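Local coordinates for D-methionine-binding lipoprotein MetQ (Escherichia coli, PDB 4YAH), which binds methionine as the substrate-binding lipoprotein of an ATP-driven D-methionine permease, a binding protein-dependent transport system, at residues Pro139-Leu142 and Gly143-Leu146; Asp93-Leu96 and Lys97-Tyr101. All coordinates share one frame; numbering follows the deposited sequence.

Contact 1: Pro139-Leu142 and Gly143-Leu146; sequences PTNL and GRSL. With MET (methionine), chain B.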
loop_
_atom_site.group_PDB
_atom_site.type_symbol
_atom_site.label_atom_id
_atom_site.label_comp_id
_atom_site.label_asym_id
_atom_site.label_seq_id
_atom_site.Cartn_x
_atom_site.Cartn_y
_atom_site.Cartn_z
ATOM N N PRO A 139 4.947 8.982 6.886
ATOM C CA PRO A 139 5.844 8.409 7.912
ATOM C C PRO A 139 5.969 6.896 7.928
ATOM O O PRO A 139 7.098 6.406 8.107
ATOM C CB PRO A 139 5.221 8.887 9.228
ATOM C CG PRO A 139 4.520 10.134 8.874
ATOM C CD PRO A 139 3.987 9.930 7.468
ATOM N N THR A 140 4.880 6.152 7.765
ATOM C CA THR A 140 4.992 4.710 7.931
ATOM C C THR A 140 5.567 4.047 6.674
ATOM O O THR A 140 6.303 3.063 6.786
ATOM C CB THR A 140 3.657 4.051 8.306
ATOM O OG1 THR A 140 2.684 4.229 7.279
ATOM C CG2 THR A 140 3.142 4.640 9.593
ATOM N N ASN A 141 5.275 4.567 5.487
ATOM C CA ASN A 141 5.832 3.914 4.299
ATOM C C ASN A 141 7.254 4.384 4.069
ATOM O O ASN A 141 8.069 3.636 3.532
ATOM C CB ASN A 141 4.934 4.131 3.089
ATOM C CG ASN A 141 3.676 3.278 3.168
ATOM O OD1 ASN A 141 3.729 2.050 3.066
ATOM N ND2 ASN A 141 2.548 3.924 3.389
ATOM N N LEU A 142 7.564 5.594 4.518
ATOM C CA LEU A 142 8.947 6.039 4.575
ATOM C C LEU A 142 9.757 5.109 5.485
ATOM O O LEU A 142 10.825 4.614 5.101
ATOM C CB LEU A 142 9.040 7.475 5.081
ATOM C CG LEU A 142 10.467 7.957 5.399
ATOM C CD1 LEU A 142 11.321 7.882 4.161
ATOM C CD2 LEU A 142 10.436 9.360 5.951
ATOM N N GLY A 143 9.251 4.877 6.692
ATOM C CA GLY A 143 9.958 4.059 7.661
ATOM C C GLY A 143 10.160 2.679 7.096
ATOM O O GLY A 143 11.242 2.111 7.149
ATOM N N ARG A 144 9.094 2.159 6.513
ATOM C CA ARG A 144 9.110 0.858 5.878
ATOM C C ARG A 144 10.186 0.734 4.794
ATOM O O ARG A 144 10.867 -0.288 4.690
ATOM C CB ARG A 144 7.735 0.615 5.286
ATOM C CG ARG A 144 7.574 -0.657 4.523
ATOM C CD ARG A 144 6.212 -0.686 3.895
ATOM N NE ARG A 144 5.882 -1.994 3.355
ATOM C CZ ARG A 144 4.763 -2.270 2.701
ATOM N NH1 ARG A 144 3.865 -1.311 2.461
ATOM N NH2 ARG A 144 4.547 -3.499 2.266
ATOM N N SER A 145 10.295 1.771 3.968
ATOM C CA SER A 145 11.289 1.820 2.900
ATOM C C SER A 145 12.692 1.863 3.445
ATOM O O SER A 145 13.579 1.177 2.940
ATOM C CB SER A 145 11.036 3.025 2.009
ATOM O OG SER A 145 9.761 2.885 1.394
ATOM N N LEU A 146 12.907 2.661 4.479
ATOM C CA LEU A 146 14.236 2.724 5.083
ATOM C C LEU A 146 14.613 1.386 5.716
ATOM O O LEU A 146 15.769 0.957 5.630
ATOM C CB LEU A 146 14.298 3.847 6.110
ATOM C CG LEU A 146 14.168 5.255 5.539
ATOM C CD1 LEU A 146 14.200 6.231 6.659
ATOM C CD2 LEU A 146 15.281 5.568 4.555
HETATM N N MET B . -1.210 -0.898 -0.700
HETATM C CA MET B . -0.186 -0.148 0.027
HETATM C C MET B . 0.885 -1.099 0.505
HETATM O O MET B . 0.537 -2.123 1.103
HETATM C CB MET B . -0.796 0.592 1.221
HETATM C CG MET B . 0.157 1.548 1.923
HETATM S SD MET B . -0.571 2.406 3.335
HETATM C CE MET B . -1.624 3.586 2.492
HETATM O OXT MET B . 2.089 -0.835 0.317
#

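Contact 2: Asp93-Leu96 and Lys97-Tyr101; sequences DQQL and KDRGY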
loop_
_atom_site.group_PDB
_atom_site.type_symbol
_atom_site.label_atom_id
_atom_site.label_comp_id
_atom_site.label_asym_id
_atom_site.label_seq_id
_atom_site.Cartn_x
_atom_site.Cartn_y
_atom_site.Cartn_z
ATOM N N ASP A 93 -3.081 3.988 11.837
ATOM C CA ASP A 93 -2.737 4.523 13.157
ATOM C C ASP A 93 -2.113 5.910 13.084
ATOM O O ASP A 93 -2.429 6.782 13.881
ATOM C CB ASP A 93 -1.785 3.575 13.878
ATOM C CG ASP A 93 -2.448 2.256 14.251
ATOM O OD1 ASP A 93 -3.689 2.176 14.198
ATOM O OD2 ASP A 93 -1.727 1.303 14.593
ATOM N N GLN A 94 -1.238 6.115 12.109
ATOM C CA GLN A 94 -0.602 7.406 11.911
ATOM C C GLN A 94 -1.620 8.473 11.509
ATOM O O GLN A 94 -1.524 9.634 11.911
ATOM C CB GLN A 94 0.493 7.272 10.850
ATOM C CG GLN A 94 1.354 8.493 10.699
ATOM C CD GLN A 94 2.193 8.732 11.930
ATOM O OE1 GLN A 94 2.725 7.790 12.523
ATOM N NE2 GLN A 94 2.294 9.985 12.343
ATOM N N GLN A 95 -2.584 8.066 10.695
ATOM C CA GLN A 95 -3.668 8.948 10.258
ATOM C C GLN A 95 -4.548 9.358 11.445
ATOM O O GLN A 95 -4.984 10.512 11.532
ATOM C CB GLN A 95 -4.513 8.261 9.183
ATOM C CG GLN A 95 -3.819 8.155 7.815
ATOM C CD GLN A 95 -4.053 9.364 6.965
ATOM O OE1 GLN A 95 -5.126 9.525 6.381
ATOM N NE2 GLN A 95 -3.050 10.222 6.871
ATOM N N LEU A 96 -4.833 8.414 12.337
ATOM C CA LEU A 96 -5.610 8.746 13.529
ATOM C C LEU A 96 -4.872 9.800 14.353
ATOM O O LEU A 96 -5.476 10.773 14.802
ATOM C CB LEU A 96 -5.895 7.502 14.378
ATOM C CG LEU A 96 -6.581 6.313 13.688
ATOM C CD1 LEU A 96 -7.040 5.309 14.719
ATOM C CD2 LEU A 96 -7.731 6.738 12.797
ATOM N N LYS A 97 -3.566 9.615 14.531
ATOM C CA LYS A 97 -2.749 10.559 15.296
ATOM C C LYS A 97 -2.692 11.918 14.616
ATOM O O LYS A 97 -2.912 12.948 15.248
ATOM C CB LYS A 97 -1.318 10.031 15.487
ATOM C CG LYS A 97 -1.148 8.987 16.563
ATOM C CD LYS A 97 0.330 8.738 16.850
ATOM C CE LYS A 97 0.518 7.853 18.084
ATOM N NZ LYS A 97 1.957 7.741 18.496
ATOM N N ASP A 98 -2.387 11.924 13.321
ATOM C CA ASP A 98 -2.123 13.175 12.619
ATOM C C ASP A 98 -3.370 13.936 12.206
ATOM O O ASP A 98 -3.328 15.163 12.153
ATOM C CB ASP A 98 -1.257 12.904 11.387
ATOM C CG ASP A 98 0.170 12.523 11.748
ATOM O OD1 ASP A 98 0.613 12.814 12.883
ATOM O OD2 ASP A 98 0.847 11.927 10.891
ATOM N N ARG A 99 -4.475 13.233 11.929
ATOM C CA ARG A 99 -5.692 13.872 11.411
ATOM C C ARG A 99 -6.859 13.803 12.388
ATOM O O ARG A 99 -7.835 14.518 12.235
ATOM C CB ARG A 99 -6.121 13.240 10.083
ATOM C CG ARG A 99 -5.060 13.289 8.982
ATOM C CD ARG A 99 -4.717 14.707 8.556
ATOM N NE ARG A 99 -5.890 15.471 8.127
ATOM C CZ ARG A 99 -6.378 15.489 6.886
ATOM N NH1 ARG A 99 -5.813 14.778 5.918
ATOM N NH2 ARG A 99 -7.445 16.223 6.606
ATOM N N GLY A 100 -6.767 12.924 13.374
ATOM C CA GLY A 100 -7.753 12.888 14.436
ATOM C C GLY A 100 -9.043 12.186 14.049
ATOM O O GLY A 100 -10.069 12.346 14.723
ATOM N N TYR A 101 -8.998 11.400 12.976
ATOM C CA TYR A 101 -10.161 10.624 12.528
ATOM C C TYR A 101 -10.550 9.553 13.542
ATOM O O TYR A 101 -9.715 9.102 14.324
ATOM C CB TYR A 101 -9.887 9.910 11.206
ATOM C CG TYR A 101 -9.422 10.745 10.059
ATOM C CD1 TYR A 101 -10.042 11.943 9.743
ATOM C CD2 TYR A 101 -8.365 10.308 9.261
ATOM C CE1 TYR A 101 -9.620 12.696 8.655
ATOM C CE2 TYR A 101 -7.934 11.052 8.176
ATOM C CZ TYR A 101 -8.572 12.242 7.880
ATOM O OH TYR A 101 -8.153 12.993 6.814
HETATM O O HOH W 1 -6.259 11.631 5.300
HETATM O O HOH W 2 -8.108 9.784 16.414
#

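Contact 1: Pro139-Leu142 and Gly143-Leu146
The methionine pocket of MetQ takes two of its residues, Asn141 and Arg144, from the first turns of helix 139-151, where their side chains lie side by side and point the same way. Arg144 reaches the ligand through one nitrogen. Its NH1 donates to the carboxylate oxygen OXT of the bound methionine at 2.8 Å, with a bent N-H...O angle of 136°. The same NH1 makes a weak bond to Asn141 OD1, which lies at the edge of the guanidinium, in its plane. The arginine chain is extended from CG to NE, with CG anti to the backbone N (chi1 177°), and this carries the guanidinium from the helix to the ligand. Its NH2 forms a salt bridge with Glu221, and Tyr227 makes a cation-pi contact with the arginine. The Glu221 carboxylate probably helps to fix the rotation of the guanidinium. Asn202, Asn229 and Thr204 also hydrogen-bond the ligand.

Asn141 lies along the ligand's side chain. Its ND2 lies 3.5 Å from the methionine sulfur SD and donates to Asp138, while OD1 also accepts from His88. These bonds on both amide atoms hold its rotation.

Behind the pocket the helix closes its own bonds. Arg144 N donates to Thr140 O at 2.9 Å. Asn141 O takes two donors from Ser145, OG at 2.8 Å and the backbone N at 2.9 Å, which arrive from opposite faces of the carbonyl plane. The hydroxyl of the buried Ser145 thus finds its acceptor within its own helix. Further round, Leu142 CD1 packs on Leu146 CG at 4.1 Å. An arginine that binds the ligand carboxylate is a common feature of periplasmic amino-acid-binding proteins, and here the start of a helix supplies it.

Contact 2: Asp93-Leu96 and Lys97-Tyr101
The C-terminal end of helix 89-99 forms this contact, where Gln94 and Asp98 pair one turn apart and the chain then leaves the helix at Gly100. Gln94 NE2 donates to Asp98 OD2 at 2.8 Å in a nearly straight bond (173°). The acceptor lies in the amide plane, but the amide meets the carboxylate from above its plane. CG of Gln94 stands anti to the backbone N (chi1 -172°), and a bend at chi2 swings the amide to Asp98. The Gln94 side chain also packs on Pro139 and Thr140 of helix 139-151. With an alanine here, the Asp98 carboxylate would probably lose this donor and Pro139 the methylene packed against it.

Gln95 and Tyr101 lie side by side and point the same way. Gln95 OE1 sits at the ring edge, 3.7 Å from Tyr101 CE2, and accepts from Asn73. A water joins the two ends, donating to Gln95 OE1 and accepting from Tyr101 OH. Arg99 CB lies over one ring face, toward the rim, and Arg99 NH1 bridges to Glu74.

Gly100 N closes the last turn on Leu96 O at 2.9 Å. Gly100 has positive phi (79°), as is typical of a glycine at a helix C-terminus.

How the contacts relate
Contact 2 comes first along the chain, at the end of helix 89-99, and contact 1 follows at the start of helix 139-151. Their centres are about 16 Å apart. The two helices belong to different halves of the fold: helix 89-99 follows strand 83-88 of the six-stranded sheet, and helix 139-151 follows strand 132-136 of the five-stranded sheet. They meet where Thr140 CG2 packs on Gln94 CB at 3.9 Å and Pro139 CG on Gln94 CG at 4.0 Å. This packing bridges the two lobes across the cleft that holds the methionine, consistent with a closed binding protein. Contact 1 reaches the ligand directly, whereas contact 2 lies toward the surface, with the Gln95 side chain about 7 Å from the methionine.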